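Local coordinates for protein glycoside Hydrolase (Bacteroides uniformis, PDB 5TA0) that probably hydrolyses agarose or its oligosaccharides as a family 86 glycoside hydrolase, captured here as an engineered variant holding a neoagarooligosaccharide in its barrel cleft, at residues M368-L373 against H387-L392. Sequence-based numbering, arbitrary orientation.
Sequences MPFAML and HTARML. With AAL (3,6-anhydro-alpha-L-galactopyranose), chain C.
Met372 sets its sulfur obliquely against the His387 ring, SD 3.8 Å from NE2, and the two side chains cross at about a right angle. Phe370, its CG anti to the backbone N (chi1 -170°), reaches the same imidazole at the edge, CE2 to CE1 4.0 Å, with the ring planes inclined at 54°; its CD2 also touches the methyl of Ala389. Phe370, Met372 and His387 all line the glycan pocket: Phe370 CZ lies 3.8 Å from O5 of the anhydrogalactose and Met372 SD 3.9 Å from its C6, while His387 approaches a galactose. The imidazole is held by its ND1, which accepts the backbone N-H of Ala389 at 3.1 Å from a little out of the ring plane. The backbones are bridged at Met372 and Arg390: Met372 N donates to Ala389 O (2.9 Å) and Met391 N to Met372 O (2.8 Å). Arg390 NH2 forms a salt bridge with Glu397, and its NE bonds His387 O. The single bridge thus joins the start of the loop after strand 364-369 to its end, just before strand 392-394, and the ND1 bond limits rotation of the imidazole, probably fixing how it meets the sugar.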
ATOM      1  N   MET A 368       0.910  -2.107  -4.272  1.00  6.55           N
ATOM      2  CA  MET A 368       0.372  -2.372  -5.607  1.00  6.80           C
ATOM      3  C   MET A 368      -1.048  -1.856  -5.739  1.00  6.63           C
ATOM      4  O   MET A 368      -1.977  -2.410  -5.130  1.00  6.63           O
ATOM      5  CB  MET A 368       0.417  -3.869  -5.898  1.00  6.76           C
ATOM      6  CG  MET A 368       0.043  -4.309  -7.305  1.00  7.12           C
ATOM      7  SD  MET A 368       0.569  -5.997  -7.659  1.00  8.07           S
ATOM      8  CE  MET A 368       2.335  -5.735  -7.824  1.00  8.34           C
ATOM      9  N   PRO A 369      -1.237  -0.794  -6.541  1.00  6.76           N
ATOM     10  CA  PRO A 369      -2.618  -0.349  -6.776  1.00  7.07           C
ATOM     11  C   PRO A 369      -3.451  -1.476  -7.362  1.00  7.55           C
ATOM     12  O   PRO A 369      -2.973  -2.232  -8.227  1.00  7.67           O
ATOM     13  CB  PRO A 369      -2.451   0.761  -7.794  1.00  7.65           C
ATOM     14  CG  PRO A 369      -1.046   1.205  -7.722  1.00  7.53           C
ATOM     15  CD  PRO A 369      -0.251   0.014  -7.285  1.00  7.03           C
ATOM     16  N   PHE A 370      -4.691  -1.625  -6.906  1.00  7.35           N
ATOM     17  CA  PHE A 370      -5.553  -2.667  -7.431  1.00  8.15           C
ATOM     18  C   PHE A 370      -6.181  -2.215  -8.740  1.00  8.04           C
ATOM     19  O   PHE A 370      -7.247  -1.619  -8.797  1.00  8.53           O
ATOM     20  CB  PHE A 370      -6.591  -3.181  -6.446  1.00  8.45           C
ATOM     21  CG  PHE A 370      -7.276  -4.406  -6.959  1.00  9.20           C
ATOM     22  CD1 PHE A 370      -6.530  -5.542  -7.288  1.00  9.94           C
ATOM     23  CD2 PHE A 370      -8.640  -4.410  -7.219  1.00  9.50           C
ATOM     24  CE1 PHE A 370      -7.136  -6.672  -7.792  1.00 10.68           C
ATOM     25  CE2 PHE A 370      -9.252  -5.554  -7.707  1.00 10.20           C
ATOM     26  CZ  PHE A 370      -8.497  -6.681  -8.018  1.00 10.36           C
ATOM     27  N   ALA A 371      -5.454  -2.520  -9.792  1.00  8.13           N
ATOM     28  CA  ALA A 371      -5.881  -2.309 -11.161  1.00  8.09           C
ATOM     29  C   ALA A 371      -5.378  -3.513 -11.931  1.00  7.94           C
ATOM     30  O   ALA A 371      -4.162  -3.795 -11.900  1.00  8.01           O
ATOM     31  CB  ALA A 371      -5.267  -1.045 -11.712  1.00  8.56           C
ATOM     32  N   MET A 372      -6.285  -4.253 -12.561  1.00  7.58           N
ATOM     33  CA  MET A 372      -5.931  -5.423 -13.378  1.00  7.78           C
ATOM     34  C   MET A 372      -5.896  -4.998 -14.834  1.00  8.00           C
ATOM     35  O   MET A 372      -6.438  -3.941 -15.182  1.00  7.92           O
ATOM     36  CB  MET A 372      -6.930  -6.529 -13.124  1.00  8.33           C
ATOM     37  CG  MET A 372      -6.888  -7.009 -11.671  1.00  8.46           C
ATOM     38  SD  MET A 372      -7.805  -8.530 -11.337  1.00  9.16           S
ATOM     39  CE  MET A 372      -6.648  -9.708 -12.031  1.00  9.50           C
ATOM     40  N   LEU A 373      -5.288  -5.782 -15.711  1.00  8.17           N
ATOM     41  CA  LEU A 373      -5.208  -5.374 -17.107  1.00  8.53           C
ATOM     42  C   LEU A 373      -6.575  -5.355 -17.776  1.00  8.68           C
ATOM     43  O   LEU A 373      -6.952  -4.349 -18.375  1.00  9.18           O
ATOM     44  CB  LEU A 373      -4.266  -6.308 -17.885  1.00  8.95           C
ATOM     45  CG  LEU A 373      -4.078  -5.953 -19.371  1.00  9.35           C
ATOM     46  CD1 LEU A 373      -3.325  -4.664 -19.505  1.00 10.05           C
ATOM     47  CD2 LEU A 373      -3.337  -7.071 -20.100  1.00  9.92           C
ATOM     48  N   HIS A 387     -15.625  -6.052 -14.812  1.00  9.10           N
ATOM     49  CA  HIS A 387     -14.768  -5.900 -13.648  1.00  9.51           C
ATOM     50  C   HIS A 387     -14.589  -4.409 -13.334  1.00  9.00           C
ATOM     51  O   HIS A 387     -14.401  -3.592 -14.233  1.00  8.83           O
ATOM     52  CB  HIS A 387     -13.420  -6.570 -13.928  1.00  9.84           C
ATOM     53  CG  HIS A 387     -12.563  -6.742 -12.724  1.00 10.75           C
ATOM     54  ND1 HIS A 387     -11.819  -5.712 -12.195  1.00 11.44           N
ATOM     55  CD2 HIS A 387     -12.311  -7.825 -11.958  1.00 11.24           C
ATOM     56  CE1 HIS A 387     -11.116  -6.168 -11.170  1.00 11.46           C
ATOM     57  NE2 HIS A 387     -11.427  -7.435 -10.983  1.00 11.88           N
ATOM     58  N   THR A 388     -14.629  -4.070 -12.051  1.00  9.05           N
ATOM     59  CA  THR A 388     -14.647  -2.663 -11.653  1.00  9.82           C
ATOM     60  C   THR A 388     -13.272  -1.968 -11.546  1.00  9.78           C
ATOM     61  O   THR A 388     -13.218  -0.788 -11.263  1.00 10.32           O
ATOM     62  CB  THR A 388     -15.434  -2.459 -10.347  1.00 11.01           C
ATOM     63  OG1 THR A 388     -14.775  -3.155  -9.293  1.00 12.31           O
ATOM     64  CG2 THR A 388     -16.886  -2.957 -10.495  1.00 11.74           C
ATOM     65  N   ALA A 389     -12.180  -2.668 -11.823  1.00  9.13           N
ATOM     66  CA  ALA A 389     -10.813  -2.100 -11.694  1.00  8.98           C
ATOM     67  C   ALA A 389      -9.898  -2.579 -12.815  1.00  8.67           C
ATOM     68  O   ALA A 389      -9.030  -3.439 -12.603  1.00  8.98           O
ATOM     69  CB  ALA A 389     -10.247  -2.456 -10.332  1.00  9.94           C
ATOM     70  N   ARG A 390     -10.123  -2.047 -14.011  1.00  7.93           N
ATOM     71  CA  ARG A 390      -9.430  -2.444 -15.238  1.00  7.87           C
ATOM     72  C   ARG A 390      -8.656  -1.312 -15.879  1.00  8.04           C
ATOM     73  O   ARG A 390      -9.154  -0.205 -15.980  1.00  8.19           O
ATOM     74  CB  ARG A 390     -10.424  -2.965 -16.290  1.00  8.36           C
ATOM     75  CG  ARG A 390     -11.120  -4.261 -15.940  1.00  8.61           C
ATOM     76  CD  ARG A 390     -12.184  -4.575 -16.955  1.00  8.95           C
ATOM     77  NE  ARG A 390     -13.231  -3.555 -16.888  1.00  9.19           N
ATOM     78  CZ  ARG A 390     -14.001  -3.160 -17.904  1.00  8.94           C
ATOM     79  NH1 ARG A 390     -13.936  -3.730 -19.094  1.00  9.06           N
ATOM     80  NH2 ARG A 390     -14.829  -2.144 -17.691  1.00  9.46           N
ATOM     81  N   MET A 391      -7.451  -1.617 -16.364  1.00  8.06           N
ATOM     82  CA  MET A 391      -6.678  -0.719 -17.208  1.00  8.41           C
ATOM     83  C   MET A 391      -7.248  -0.551 -18.612  1.00  8.71           C
ATOM     84  O   MET A 391      -6.955   0.449 -19.267  1.00  9.62           O
ATOM     85  CB  MET A 391      -5.235  -1.217 -17.350  1.00  8.49           C
ATOM     86  CG  MET A 391      -4.464  -1.247 -16.054  1.00  8.86           C
ATOM     87  SD  MET A 391      -4.405   0.347 -15.199  1.00  9.86           S
ATOM     88  CE  MET A 391      -3.812   1.443 -16.458  1.00 10.15           C
ATOM     89  N   LEU A 392      -8.034  -1.524 -19.067  1.00  8.90           N
ATOM     90  CA  LEU A 392      -8.604  -1.542 -20.421  1.00  9.98           C
ATOM     91  C   LEU A 392     -10.100  -1.723 -20.304  1.00 10.50           C
ATOM     92  O   LEU A 392     -10.576  -2.527 -19.496  1.00 10.79           O
ATOM     93  CB  LEU A 392      -8.079  -2.720 -21.227  1.00 10.11           C
ATOM     94  CG  LEU A 392      -6.589  -2.817 -21.489  1.00 10.74           C
ATOM     95  CD1 LEU A 392      -6.286  -4.172 -22.121  1.00 10.89           C
ATOM     96  CD2 LEU A 392      -6.109  -1.664 -22.332  1.00 10.92           C
TER
HETATM   97  C1  AAL C   4      -8.864 -10.538  -5.869  1.00 20.10           C
HETATM   98  C2  AAL C   4      -8.194 -11.886  -5.532  1.00 20.27           C
HETATM   99  C3  AAL C   4      -7.476 -12.482  -6.732  1.00 18.78           C
HETATM  100  C4  AAL C   4      -8.416 -12.522  -7.915  1.00 19.38           C
HETATM  101  C5  AAL C   4      -8.487 -11.063  -8.235  1.00 19.71           C
HETATM  102  C6  AAL C   4      -7.053 -10.654  -8.122  1.00 19.87           C
HETATM  103  O2  AAL C   4      -9.163 -12.847  -5.099  1.00 20.69           O
HETATM  104  O3  AAL C   4      -6.478 -11.551  -7.165  1.00 19.35           O
HETATM  105  O4  AAL C   4      -7.770 -13.215  -9.004  1.00 19.76           O
HETATM  106  O5  AAL C   4      -9.237 -10.361  -7.239  1.00 19.87           O